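Local coordinates for protein putative xanthine dehydrogenase YAGS fad-binding subunit (Escherichia coli, PDB 5G5G) that probably serves as the molybdenum-cofactor-binding subunit of a periplasmic aldehyde oxidase, holding a pterin cytosine dinucleotide and a dioxothiomolybdenum centre, at residues Y180-Q185 and R715-T720; M188-H193 and H654-Y659; T285-R290 and I302-W307; V431-A436 and F590-V595. All blocks are in the same frame, centred on the assembly; numbering follows the deposited sequence.

Contact 1 of 4, residues Y180-Q185 and R715-T720; sequences YTTPDQ and RDYPIT
Tyr180 and Arg715 meet at a slant: the extended methylenes of the arginine run past the CD2-CE2 side of the ring, with Tyr180 CD2 3.5 Å from Arg715 CB and Tyr180 CE2 3.6 Å from Arg715 CD. Ring and guanidinium planes are 65° apart, which rules out a stack; the polar ends converge on Glu367, which accepts from Tyr180 OH and forms a salt bridge with Arg715 NH2. A phenylalanine here would probably keep the hydrocarbon contact but leave Glu367 without its hydroxyl partner. The backbones of 180-183 and 715-718 run nearly parallel, 20° apart, with a single beta bridge at Thr181-Asp716. It joins residues 715-717, in the loop after helix 698-710, to edge strand 174-182 through Thr181 N to Arg715 O (2.9 Å) and Tyr717 N to Thr181 O (3.0 Å). Thr181 OG1 lies between the backbone N and the carbonyl carbon (chi1 64°), which puts it 3.1 Å from Asp716 CB, in the conformer of Asp716 described, one of two, and beside a water that donates to Tyr717 O. The Tyr717 ring turns its edge to Thr181 O, while its hydroxyl bonds to Met359 O.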
loop_
_atom_site.group_PDB
_atom_site.type_symbol
_atom_site.label_atom_id
_atom_site.label_comp_id
_atom_site.label_asym_id
_atom_site.label_seq_id
_atom_site.Cartn_x
_atom_site.Cartn_y
_atom_site.Cartn_z
ATOM N N TYR C 180 -7.208 -11.642 -21.891
ATOM C CA TYR C 180 -6.424 -10.884 -20.913
ATOM C C TYR C 180 -6.837 -11.311 -19.492
ATOM O O TYR C 180 -7.958 -11.734 -19.236
ATOM C CB TYR C 180 -6.618 -9.367 -21.045
ATOM C CG TYR C 180 -6.430 -8.855 -22.443
ATOM C CD1 TYR C 180 -7.468 -8.943 -23.389
ATOM C CD2 TYR C 180 -5.230 -8.310 -22.850
ATOM C CE1 TYR C 180 -7.263 -8.494 -24.675
ATOM C CE2 TYR C 180 -5.032 -7.862 -24.143
ATOM C CZ TYR C 180 -6.058 -7.945 -25.049
ATOM O OH TYR C 180 -5.863 -7.583 -26.365
ATOM N N THR C 181 -5.876 -11.253 -18.590
ATOM C CA THR C 181 -6.161 -11.494 -17.171
ATOM C C THR C 181 -5.612 -10.392 -16.294
ATOM O O THR C 181 -4.541 -9.820 -16.577
ATOM C CB THR C 181 -5.661 -12.865 -16.647
ATOM O OG1 THR C 181 -4.227 -12.928 -16.709
ATOM C CG2 THR C 181 -6.211 -13.977 -17.469
ATOM N N THR C 182 -6.344 -10.172 -15.212
ATOM C CA THR C 182 -5.915 -9.328 -14.072
ATOM C C THR C 182 -6.059 -10.146 -12.795
ATOM O O THR C 182 -6.983 -10.932 -12.663
ATOM C CB THR C 182 -6.710 -8.071 -13.935
ATOM O OG1 THR C 182 -8.086 -8.365 -13.635
ATOM C CG2 THR C 182 -6.669 -7.290 -15.233
ATOM N N PRO C 183 -5.121 -9.966 -11.869
ATOM C CA PRO C 183 -5.121 -10.751 -10.664
ATOM C C PRO C 183 -6.020 -10.144 -9.587
ATOM O O PRO C 183 -6.481 -8.977 -9.693
ATOM C CB PRO C 183 -3.622 -10.648 -10.211
ATOM C CG PRO C 183 -3.239 -9.286 -10.601
ATOM C CD PRO C 183 -3.991 -9.024 -11.895
ATOM N N ASP C 184 -6.228 -10.921 -8.513
ATOM C CA ASP C 184 -6.800 -10.362 -7.329
ATOM C C ASP C 184 -5.878 -9.254 -6.796
ATOM O O ASP C 184 -4.623 -9.365 -6.835
ATOM C CB ASP C 184 -7.005 -11.465 -6.281
ATOM C CG ASP C 184 -7.900 -12.567 -6.784
ATOM O OD1 ASP C 184 -9.114 -12.335 -6.806
ATOM O OD2 ASP C 184 -7.351 -13.661 -7.133
ATOM N N GLN C 185 -6.471 -8.144 -6.382
ATOM C CA GLN C 185 -5.700 -7.018 -5.835
ATOM C C GLN C 185 -6.226 -6.620 -4.467
ATOM O O GLN C 185 -7.412 -6.836 -4.130
ATOM C CB GLN C 185 -5.685 -5.787 -6.798
ATOM C CG GLN C 185 -5.130 -6.130 -8.169
ATOM C CD GLN C 185 -5.373 -5.050 -9.229
ATOM O OE1 GLN C 185 -6.259 -4.222 -9.095
ATOM N NE2 GLN C 185 -4.608 -5.124 -10.342
ATOM N N ARG C 715 -0.323 -10.069 -21.744
ATOM C CA ARG C 715 -1.765 -9.878 -21.534
ATOM C C ARG C 715 -2.259 -10.368 -20.177
ATOM O O ARG C 715 -3.441 -10.286 -19.889
ATOM C CB ARG C 715 -2.523 -10.558 -22.683
ATOM C CG ARG C 715 -2.090 -10.116 -24.061
ATOM C CD ARG C 715 -3.010 -10.663 -25.127
ATOM N NE ARG C 715 -2.581 -10.201 -26.425
ATOM C CZ ARG C 715 -1.600 -10.745 -27.139
ATOM N NH1 ARG C 715 -0.979 -11.850 -26.727
ATOM N NH2 ARG C 715 -1.294 -10.224 -28.318
ATOM N N ASP C 716 -1.352 -10.907 -19.370
ATOM C CA ASP C 716 -1.623 -11.330 -17.999
ATOM C C ASP C 716 -0.838 -10.404 -17.053
ATOM O O ASP C 716 0.388 -10.428 -16.991
ATOM C CB ASP C 716 -1.312 -12.822 -17.752
ATOM C CG ASP C 716 0.136 -13.174 -17.985
ATOM O OD1 ASP C 716 0.610 -12.915 -19.108
ATOM O OD2 ASP C 716 0.796 -13.714 -17.053
ATOM N N TYR C 717 -1.561 -9.532 -16.382
ATOM C CA TYR C 717 -0.927 -8.573 -15.466
ATOM C C TYR C 717 -0.580 -9.262 -14.136
ATOM O O TYR C 717 -1.212 -10.265 -13.794
ATOM C CB TYR C 717 -1.891 -7.466 -15.176
ATOM C CG TYR C 717 -2.145 -6.474 -16.265
ATOM C CD1 TYR C 717 -3.199 -6.658 -17.193
ATOM C CD2 TYR C 717 -1.426 -5.319 -16.316
ATOM C CE1 TYR C 717 -3.482 -5.680 -18.170
ATOM C CE2 TYR C 717 -1.723 -4.322 -17.229
ATOM C CZ TYR C 717 -2.747 -4.497 -18.154
ATOM O OH TYR C 717 -3.005 -3.463 -19.013
ATOM N N PRO C 718 0.388 -8.740 -13.359
ATOM C CA PRO C 718 1.244 -7.608 -13.704
ATOM C C PRO C 718 2.358 -8.007 -14.662
ATOM O O PRO C 718 2.705 -9.206 -14.791
ATOM C CB PRO C 718 1.828 -7.193 -12.324
ATOM C CG PRO C 718 1.867 -8.487 -11.560
ATOM C CD PRO C 718 0.717 -9.310 -12.017
ATOM N N ILE C 719 2.935 -6.999 -15.308
ATOM C CA ILE C 719 3.956 -7.202 -16.305
ATOM C C ILE C 719 5.336 -7.138 -15.640
ATOM O O ILE C 719 5.997 -6.095 -15.599
ATOM C CB ILE C 719 3.792 -6.214 -17.457
ATOM C CG1 ILE C 719 2.380 -6.324 -18.065
ATOM C CG2 ILE C 719 4.807 -6.528 -18.550
ATOM C CD1 ILE C 719 2.047 -5.238 -19.067
ATOM N N THR C 720 5.750 -8.300 -15.162
ATOM C CA THR C 720 6.982 -8.475 -14.477
ATOM C C THR C 720 8.029 -9.037 -15.399
ATOM O O THR C 720 7.753 -9.521 -16.527
ATOM C CB THR C 720 6.750 -9.365 -13.235
ATOM O OG1 THR C 720 6.152 -10.609 -13.633
ATOM C CG2 THR C 720 5.928 -8.637 -12.251
HETATM O O HOH W 1 -3.408 -11.832 -14.290
#

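Contact 2 of 4, residues M188-H193 and H654-Y659; sequences MAMEPH and HDMAGY
Met188 reaches Met656 and Tyr659 by folding back on itself: CG is anti to the carbonyl carbon (chi1 -48°), and further bends at chi2 (-68°) and chi3 (-71°) curl the thioether so that CG and SD lie beside the tyrosine while CE turns to the backbone of the 654-659 turn. Met188 CG is 3.5 Å from Tyr659 CD1, and Met188 SD is 4.5 Å from the centroid of the Tyr659 ring, an oblique Met-aromatic contact. The methyl, Met188 CE, sits 3.5 Å from Asp655 O and equally near Met656 CA. Asp655 OD1 shapes that turn twice over: accepting from Ala657 N at 2.8 Å it makes an Asx turn, and accepting from Gly658 N at 2.7 Å, nearly along the carboxylate C-O direction, it makes an Asx motif. In the conformer of Met656 described here, one of two, its methyl CE lies 3.7 Å from Met190 CE, the side chains crossing at about a right angle. An alanine in place of Met188 is likely to open a gap beside the Tyr659 ring and against the turn. Met190 in turn touches a bound Fe2/S2 cluster, and Tyr659 OH is held by Glu640 and Ser186 N. With no hydrogen bond across the segments, the two loops are joined by thioether, methyl and ring packing, so cohesion here depends on close fit rather than on polar directionality.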
loop_
_atom_site.group_PDB
_atom_site.type_symbol
_atom_site.label_atom_id
_atom_site.label_comp_id
_atom_site.label_asym_id
_atom_site.label_seq_id
_atom_site.Cartn_x
_atom_site.Cartn_y
_atom_site.Cartn_z
ATOM N N MET C 188 -4.608 -2.248 0.626
ATOM C CA MET C 188 -3.419 -1.880 1.368
ATOM C C MET C 188 -3.469 -0.446 1.886
ATOM O O MET C 188 -2.466 0.270 1.911
ATOM C CB MET C 188 -2.139 -2.063 0.540
ATOM C CG MET C 188 -2.011 -3.395 -0.169
ATOM S SD MET C 188 -1.777 -4.806 0.922
ATOM C CE MET C 188 -0.202 -4.577 1.506
ATOM N N ALA C 189 -4.641 -0.002 2.344
ATOM C CA ALA C 189 -4.726 1.335 2.945
ATOM C C ALA C 189 -3.808 1.380 4.146
ATOM O O ALA C 189 -3.730 0.397 4.904
ATOM C CB ALA C 189 -6.159 1.653 3.374
ATOM N N MET C 190 -3.103 2.499 4.314
ATOM C CA MET C 190 -1.998 2.511 5.272
ATOM C C MET C 190 -2.502 2.425 6.690
ATOM O O MET C 190 -1.780 1.934 7.530
ATOM C CB MET C 190 -1.113 3.721 5.061
ATOM C CG MET C 190 0.276 3.596 5.680
ATOM S SD MET C 190 1.246 2.178 5.142
ATOM C CE MET C 190 1.102 2.311 3.397
ATOM N N GLU C 191 -3.732 2.882 6.972
ATOM C CA GLU C 191 -4.344 2.646 8.290
ATOM C C GLU C 191 -5.040 1.297 8.285
ATOM O O GLU C 191 -6.024 1.114 7.574
ATOM C CB GLU C 191 -5.319 3.783 8.688
ATOM C CG GLU C 191 -6.006 3.582 10.042
ATOM C CD GLU C 191 -7.296 4.392 10.196
ATOM O OE1 GLU C 191 -7.876 4.862 9.175
ATOM O OE2 GLU C 191 -7.728 4.533 11.352
ATOM N N PRO C 192 -4.584 0.372 9.154
ATOM C CA PRO C 192 -5.299 -0.871 9.302
ATOM C C PRO C 192 -6.708 -0.565 9.755
ATOM O O PRO C 192 -6.920 0.380 10.557
ATOM C CB PRO C 192 -4.500 -1.589 10.449
ATOM C CG PRO C 192 -3.104 -1.073 10.336
ATOM C CD PRO C 192 -3.356 0.393 9.973
ATOM N N HIS C 193 -7.643 -1.407 9.365
ATOM C CA HIS C 193 -9.003 -1.261 9.833
ATOM C C HIS C 193 -8.988 -1.302 11.371
ATOM O O HIS C 193 -8.346 -2.149 11.980
ATOM C CB HIS C 193 -9.887 -2.401 9.340
ATOM C CG HIS C 193 -10.127 -2.407 7.872
ATOM N ND1 HIS C 193 -9.147 -2.662 6.946
ATOM C CD2 HIS C 193 -11.254 -2.173 7.164
ATOM C CE1 HIS C 193 -9.662 -2.597 5.735
ATOM N NE2 HIS C 193 -10.941 -2.314 5.838
ATOM N N HIS C 654 0.465 -12.227 1.980
ATOM C CA HIS C 654 -0.571 -11.434 2.630
ATOM C C HIS C 654 -0.076 -10.437 3.674
ATOM O O HIS C 654 -0.540 -10.420 4.783
ATOM C CB HIS C 654 -1.713 -12.309 3.169
ATOM C CG HIS C 654 -1.301 -13.374 4.148
ATOM N ND1 HIS C 654 -1.042 -13.123 5.476
ATOM C CD2 HIS C 654 -1.181 -14.718 4.003
ATOM C CE1 HIS C 654 -0.758 -14.249 6.105
ATOM N NE2 HIS C 654 -0.847 -15.238 5.231
ATOM N N ASP C 655 0.837 -9.571 3.262
ATOM C CA ASP C 655 1.310 -8.494 4.088
ATOM C C ASP C 655 1.870 -7.385 3.209
ATOM O O ASP C 655 1.761 -7.454 1.967
ATOM C CB ASP C 655 2.261 -8.998 5.172
ATOM C CG ASP C 655 3.559 -9.545 4.618
ATOM O OD1 ASP C 655 4.123 -8.971 3.652
ATOM O OD2 ASP C 655 3.997 -10.576 5.139
ATOM N N MET C 656 2.417 -6.363 3.862
ATOM C CA MET C 656 2.830 -5.119 3.234
ATOM C C MET C 656 4.262 -5.232 2.659
ATOM O O MET C 656 4.727 -4.259 2.069
ATOM C CB MET C 656 2.626 -3.989 4.270
ATOM C CG MET C 656 2.987 -2.552 3.942
ATOM S SD MET C 656 2.008 -1.755 2.619
ATOM C CE MET C 656 0.495 -1.314 3.500
ATOM N N ALA C 657 4.923 -6.397 2.804
ATOM C CA ALA C 657 6.181 -6.722 2.087
ATOM C C ALA C 657 5.894 -7.680 0.925
ATOM O O ALA C 657 6.352 -7.435 -0.207
ATOM C CB ALA C 657 7.205 -7.337 3.018
ATOM N N GLY C 658 5.095 -8.724 1.168
ATOM C CA GLY C 658 4.791 -9.684 0.119
ATOM C C GLY C 658 3.952 -9.141 -1.057
ATOM O O GLY C 658 4.139 -9.559 -2.226
ATOM N N TYR C 659 2.962 -8.314 -0.738
ATOM C CA TYR C 659 2.116 -7.665 -1.760
ATOM C C TYR C 659 2.729 -6.321 -1.999
ATOM O O TYR C 659 2.694 -5.456 -1.105
ATOM C CB TYR C 659 0.692 -7.546 -1.269
ATOM C CG TYR C 659 -0.250 -6.911 -2.324
ATOM C CD1 TYR C 659 -0.394 -5.509 -2.430
ATOM C CD2 TYR C 659 -0.959 -7.712 -3.202
ATOM C CE1 TYR C 659 -1.258 -4.939 -3.363
ATOM C CE2 TYR C 659 -1.819 -7.182 -4.110
ATOM C CZ TYR C 659 -1.979 -5.785 -4.192
ATOM O OH TYR C 659 -2.843 -5.244 -5.128
#

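Contact 3 of 4, residues T285-R290 and I302-W307; sequences TLQHLR and ISHESW
A beta hairpin, made by strands 285-293 and 299-310 of the cofactor-binding domain, pairs Leu286 with Trp307, His288 with Glu305 and Arg290 with Ser303 as antiparallel hydrogen-bonded pairs. The axes of segments 285-290 and 302-307 come within 4.6 Å, at 163°. On the face of Gln287, Leu289, His304 and Ser306, His304 NE2 donates to Gln287 OE1 at 2.7 Å; the amide and imidazole planes are only 5° apart, and the donor lies in the carbonyl plane on a lone pair. With CG anti to the carbonyl carbon (chi1 -57°) the extended Gln287 chain stands out from the sheet, setting OE1 at His304 and letting NE2 donate to Pro356 O and to Thr285 OG1, which also bonds to Thr182 OG1. In the conformer of Leu289 described, one of two, CD2 sits over a face of the His304 ring, 3.6 Å from its centroid. The sheet face of Leu286, His288 and Arg290 carries Trp307, its edge turned to Leu286 O. There, too, a water links His288 O with Ser303 OG. Because His304 ND1 is bonded to Ser323 OG and the Gln287 amide is gripped at both ends, neither flat group is likely to turn over without losing its bonds.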
loop_
_atom_site.group_PDB
_atom_site.type_symbol
_atom_site.label_atom_id
_atom_site.label_comp_id
_atom_site.label_asym_id
_atom_site.label_seq_id
_atom_site.Cartn_x
_atom_site.Cartn_y
_atom_site.Cartn_z
ATOM N N THR C 285 -9.841 -11.096 -12.881
ATOM C CA THR C 285 -10.671 -11.243 -14.067
ATOM C C THR C 285 -9.978 -12.079 -15.152
ATOM O O THR C 285 -8.772 -12.177 -15.227
ATOM C CB THR C 285 -11.137 -9.887 -14.704
ATOM O OG1 THR C 285 -10.007 -9.227 -15.313
ATOM C CG2 THR C 285 -11.774 -8.967 -13.637
ATOM N N LEU C 286 -10.796 -12.621 -16.042
ATOM C CA LEU C 286 -10.342 -13.324 -17.244
ATOM C C LEU C 286 -11.271 -12.768 -18.348
ATOM O O LEU C 286 -12.484 -12.947 -18.275
ATOM C CB LEU C 286 -10.451 -14.832 -17.046
ATOM C CG LEU C 286 -9.918 -15.763 -18.127
ATOM C CD1 LEU C 286 -9.772 -17.167 -17.554
ATOM C CD2 LEU C 286 -10.803 -15.790 -19.367
ATOM N N GLN C 287 -10.714 -12.046 -19.295
ATOM C CA GLN C 287 -11.517 -11.262 -20.232
ATOM C C GLN C 287 -11.227 -11.655 -21.677
ATOM O O GLN C 287 -10.057 -11.814 -22.052
ATOM C CB GLN C 287 -11.236 -9.792 -20.065
ATOM C CG GLN C 287 -11.479 -9.275 -18.642
ATOM C CD GLN C 287 -11.209 -7.809 -18.526
ATOM O OE1 GLN C 287 -11.758 -6.979 -19.263
ATOM N NE2 GLN C 287 -10.421 -7.467 -17.565
ATOM N N HIS C 288 -12.276 -11.742 -22.473
ATOM C CA HIS C 288 -12.145 -12.116 -23.888
ATOM C C HIS C 288 -12.695 -10.968 -24.737
ATOM O O HIS C 288 -13.881 -10.630 -24.619
ATOM C CB HIS C 288 -12.894 -13.422 -24.121
ATOM C CG HIS C 288 -12.697 -13.989 -25.484
ATOM N ND1 HIS C 288 -13.601 -14.850 -26.064
ATOM C CD2 HIS C 288 -11.714 -13.807 -26.391
ATOM C CE1 HIS C 288 -13.165 -15.192 -27.273
ATOM N NE2 HIS C 288 -12.017 -14.571 -27.490
ATOM N N LEU C 289 -11.840 -10.389 -25.586
ATOM C CA LEU C 289 -12.176 -9.234 -26.410
ATOM C C LEU C 289 -12.021 -9.586 -27.879
ATOM O O LEU C 289 -10.956 -10.076 -28.296
ATOM C CB LEU C 289 -11.263 -8.067 -26.065
ATOM C CG LEU C 289 -11.778 -7.257 -24.884
ATOM C CD1 LEU C 289 -10.661 -6.437 -24.260
ATOM C CD2 LEU C 289 -12.886 -6.322 -25.317
ATOM N N ARG C 290 -13.081 -9.340 -28.645
ATOM C CA ARG C 290 -13.073 -9.557 -30.086
ATOM C C ARG C 290 -13.542 -8.227 -30.699
ATOM O O ARG C 290 -14.685 -7.790 -30.446
ATOM C CB ARG C 290 -13.976 -10.707 -30.471
ATOM C CG ARG C 290 -13.614 -12.006 -29.746
ATOM C CD ARG C 290 -14.747 -12.990 -29.888
ATOM N NE ARG C 290 -14.712 -13.563 -31.182
ATOM C CZ ARG C 290 -15.739 -14.193 -31.790
ATOM N NH1 ARG C 290 -16.958 -14.301 -31.204
ATOM N NH2 ARG C 290 -15.549 -14.724 -32.996
ATOM N N ILE C 302 -17.793 -5.099 -31.697
ATOM C CA ILE C 302 -17.078 -5.148 -30.426
ATOM C C ILE C 302 -17.789 -6.116 -29.499
ATOM O O ILE C 302 -18.996 -6.037 -29.281
ATOM C CB ILE C 302 -16.890 -3.752 -29.768
ATOM C CG1 ILE C 302 -16.126 -3.895 -28.440
ATOM C CG2 ILE C 302 -18.229 -3.001 -29.566
ATOM C CD1 ILE C 302 -15.560 -2.555 -28.008
ATOM N N SER C 303 -17.041 -7.089 -29.012
ATOM C CA SER C 303 -17.518 -8.091 -28.081
ATOM C C SER C 303 -16.554 -8.103 -26.890
ATOM O O SER C 303 -15.303 -8.144 -27.056
ATOM C CB SER C 303 -17.579 -9.471 -28.705
ATOM O OG SER C 303 -17.846 -10.514 -27.727
ATOM N N HIS C 304 -17.112 -8.033 -25.678
ATOM C CA HIS C 304 -16.272 -8.087 -24.473
ATOM C C HIS C 304 -17.001 -8.977 -23.463
ATOM O O HIS C 304 -18.150 -8.693 -23.076
ATOM C CB HIS C 304 -16.065 -6.696 -23.931
ATOM C CG HIS C 304 -15.031 -6.581 -22.854
ATOM N ND1 HIS C 304 -14.587 -5.355 -22.417
ATOM C CD2 HIS C 304 -14.372 -7.507 -22.125
ATOM C CE1 HIS C 304 -13.678 -5.534 -21.475
ATOM N NE2 HIS C 304 -13.547 -6.831 -21.262
ATOM N N GLU C 305 -16.370 -10.087 -23.107
ATOM C CA GLU C 305 -16.908 -10.956 -22.041
ATOM C C GLU C 305 -15.876 -11.003 -20.925
ATOM O O GLU C 305 -14.686 -10.987 -21.189
ATOM C CB GLU C 305 -17.237 -12.337 -22.559
ATOM C CG GLU C 305 -18.352 -12.328 -23.578
ATOM C CD GLU C 305 -18.801 -13.694 -24.021
ATOM O OE1 GLU C 305 -18.022 -14.659 -23.946
ATOM O OE2 GLU C 305 -19.977 -13.803 -24.443
ATOM N N SER C 306 -16.341 -11.006 -19.691
ATOM C CA SER C 306 -15.464 -11.098 -18.535
ATOM C C SER C 306 -15.956 -12.100 -17.519
ATOM O O SER C 306 -17.165 -12.170 -17.222
ATOM C CB SER C 306 -15.342 -9.728 -17.880
ATOM O OG SER C 306 -14.341 -9.758 -16.864
ATOM N N TRP C 307 -15.022 -12.902 -17.042
ATOM C CA TRP C 307 -15.252 -13.865 -15.961
ATOM C C TRP C 307 -14.567 -13.350 -14.694
ATOM O O TRP C 307 -13.434 -12.887 -14.731
ATOM C CB TRP C 307 -14.631 -15.211 -16.328
ATOM C CG TRP C 307 -15.433 -16.050 -17.233
ATOM C CD1 TRP C 307 -16.178 -17.121 -16.898
ATOM C CD2 TRP C 307 -15.516 -15.930 -18.671
ATOM N NE1 TRP C 307 -16.786 -17.653 -18.045
ATOM C CE2 TRP C 307 -16.361 -16.945 -19.131
ATOM C CE3 TRP C 307 -14.976 -15.026 -19.596
ATOM C CZ2 TRP C 307 -16.696 -17.089 -20.522
ATOM C CZ3 TRP C 307 -15.311 -15.149 -20.951
ATOM C CH2 TRP C 307 -16.159 -16.154 -21.387
HETATM O O HOH W 2 -15.705 -11.583 -26.745
HETATM O O HOH W 3 -16.130 -14.181 -25.980
HETATM O O HOH W 4 -18.399 -13.107 -28.955
#

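Contact 4 of 4, residues V431-A436 and F590-V595; sequences VGHGVA and FVEVGV
Strands 429-441 and 584-596 run antiparallel here, their segment axes 4.7 Å apart at 154°, with reciprocal backbone bonds between Gly432 and Val593 and between Gly434 and Val591, for example Val593 N to Gly432 O at 2.8 Å. The non-hydrogen-bonded pairs His433-Glu592 and Val435-Phe590, with Val431, put their side chains on one face. Between His433 and Glu592, which lie alongside and point the same way, His433 NE2 donates to Glu592 OE1 at 3.0 Å. It is a bent bond, 141° at the hydrogen, and the donor approaches from above the carboxylate plane, that plane standing nearly at right angles to the imidazole. Glu592 runs out extended, its CG opposite the backbone N (chi1 177°), and passes Val431, whose CG1 is 3.8 Å from Glu592 CG. The same carboxylate makes salt bridges to Arg605 and Arg606 of the next strand, which probably keeps it ionised. At the other end, Val435 CG2 lies over a face of the Phe590 ring, 3.7 Å from its centroid, a CH-pi contact. On the reverse face Val593 and Val591 stand across from the side-chain-less Gly432 and Gly434 and pack on Ala705 and Ala701. The two strands are thus neighbours inside a mixed beta sheet, with helices 376-382 and 698-710 packed on its opposite faces, in the second molybdopterin-binding region of the aldehyde oxidase and xanthine dehydrogenase family.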
loop_
_atom_site.group_PDB
_atom_site.type_symbol
_atom_site.label_atom_id
_atom_site.label_comp_id
_atom_site.label_asym_id
_atom_site.label_seq_id
_atom_site.Cartn_x
_atom_site.Cartn_y
_atom_site.Cartn_z
ATOM N N VAL C 431 13.567 2.098 -24.294
ATOM C CA VAL C 431 12.551 3.109 -23.994
ATOM C C VAL C 431 11.339 2.953 -24.881
ATOM O O VAL C 431 11.459 2.695 -26.108
ATOM C CB VAL C 431 13.121 4.504 -24.195
ATOM C CG1 VAL C 431 12.082 5.548 -23.902
ATOM C CG2 VAL C 431 14.348 4.683 -23.271
ATOM N N GLY C 432 10.176 3.106 -24.278
ATOM C CA GLY C 432 8.916 3.022 -24.995
ATOM C C GLY C 432 7.910 4.033 -24.513
ATOM O O GLY C 432 7.963 4.486 -23.361
ATOM N N HIS C 433 6.977 4.367 -25.419
ATOM C CA HIS C 433 5.902 5.291 -25.206
ATOM C C HIS C 433 4.585 4.591 -25.466
ATOM O O HIS C 433 4.477 3.830 -26.438
ATOM C CB HIS C 433 6.051 6.513 -26.135
ATOM C CG HIS C 433 7.350 7.224 -25.970
ATOM N ND1 HIS C 433 8.468 6.915 -26.717
ATOM C CD2 HIS C 433 7.747 8.156 -25.064
ATOM C CE1 HIS C 433 9.475 7.686 -26.345
ATOM N NE2 HIS C 433 9.078 8.408 -25.304
ATOM N N GLY C 434 3.626 4.785 -24.571
ATOM C CA GLY C 434 2.290 4.184 -24.664
ATOM C C GLY C 434 1.196 5.153 -24.301
ATOM O O GLY C 434 1.411 6.114 -23.548
ATOM N N VAL C 435 -0.003 4.881 -24.835
ATOM C CA VAL C 435 -1.164 5.646 -24.514
ATOM C C VAL C 435 -2.337 4.752 -24.229
ATOM O O VAL C 435 -2.426 3.637 -24.775
ATOM C CB VAL C 435 -1.522 6.618 -25.676
ATOM C CG1 VAL C 435 -1.842 5.843 -26.965
ATOM C CG2 VAL C 435 -2.642 7.574 -25.317
ATOM N N ALA C 436 -3.248 5.270 -23.407
ATOM C CA ALA C 436 -4.566 4.636 -23.206
ATOM C C ALA C 436 -5.594 5.691 -22.817
ATOM O O ALA C 436 -5.242 6.760 -22.262
ATOM C CB ALA C 436 -4.514 3.551 -22.133
ATOM N N PHE C 590 -0.625 9.019 -20.884
ATOM C CA PHE C 590 0.567 8.914 -21.751
ATOM C C PHE C 590 1.757 8.567 -20.868
ATOM O O PHE C 590 1.953 9.226 -19.842
ATOM C CB PHE C 590 0.853 10.235 -22.501
ATOM C CG PHE C 590 -0.149 10.570 -23.538
ATOM C CD1 PHE C 590 -1.345 11.189 -23.175
ATOM C CD2 PHE C 590 0.063 10.237 -24.890
ATOM C CE1 PHE C 590 -2.298 11.480 -24.136
ATOM C CE2 PHE C 590 -0.861 10.584 -25.855
ATOM C CZ PHE C 590 -2.083 11.174 -25.472
ATOM N N VAL C 591 2.473 7.486 -21.184
ATOM C CA VAL C 591 3.555 6.982 -20.351
ATOM C C VAL C 591 4.801 6.685 -21.153
ATOM O O VAL C 591 4.718 6.165 -22.283
ATOM C CB VAL C 591 3.134 5.648 -19.659
ATOM C CG1 VAL C 591 4.302 5.051 -18.912
ATOM C CG2 VAL C 591 1.928 5.878 -18.770
ATOM N N GLU C 592 5.948 7.013 -20.572
ATOM C CA GLU C 592 7.229 6.580 -21.090
ATOM C C GLU C 592 7.831 5.612 -20.087
ATOM O O GLU C 592 7.865 5.928 -18.857
ATOM C CB GLU C 592 8.146 7.795 -21.356
ATOM C CG GLU C 592 9.549 7.438 -21.845
ATOM C CD GLU C 592 10.445 8.663 -21.978
ATOM O OE1 GLU C 592 10.133 9.574 -22.737
ATOM O OE2 GLU C 592 11.504 8.693 -21.346
ATOM N N VAL C 593 8.259 4.432 -20.552
ATOM C CA VAL C 593 8.875 3.455 -19.670
ATOM C C VAL C 593 10.257 3.096 -20.133
ATOM O O VAL C 593 10.597 3.274 -21.330
ATOM C CB VAL C 593 8.130 2.115 -19.597
ATOM C CG1 VAL C 593 6.777 2.365 -19.053
ATOM C CG2 VAL C 593 8.063 1.443 -20.978
ATOM N N GLY C 594 11.051 2.548 -19.208
ATOM C CA GLY C 594 12.315 1.957 -19.580
ATOM C C GLY C 594 12.218 0.473 -19.215
ATOM O O GLY C 594 11.648 0.130 -18.171
ATOM N N VAL C 595 12.767 -0.380 -20.070
ATOM C CA VAL C 595 12.832 -1.815 -19.776
ATOM C C VAL C 595 14.307 -2.186 -19.873
ATOM O O VAL C 595 14.965 -1.945 -20.898
ATOM C CB VAL C 595 11.977 -2.674 -20.718
ATOM C CG1 VAL C 595 12.159 -4.176 -20.406
ATOM C CG2 VAL C 595 10.488 -2.275 -20.634
#

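Overall arrangement
Contacts 1 and 3 share one sheet: strands 174-182 and 285-293 are neighbours, the contact centres lie about 14 Å apart, and Thr182 OG1 is 2.7 Å from Thr285 OG1, a probable hydrogen bond. Contact 1 also reaches contact 2, Gln185 CB lying 3.3 Å from Tyr659 OH. Contact 4 touches none of the others; its nearest atoms are about 7 Å from contact 1, yet helix 698-710 packs against both, through Tyr717 and Val593. Along the chain, contact 1 encloses the other three. Toward the redox centres, the Met190 side chain of contact 2 is about 4 Å from the Fe2/S2 cluster, whereas that of Thr285 in contact 3 is about 14 Å from the dioxothiomolybdenum(VI) ion.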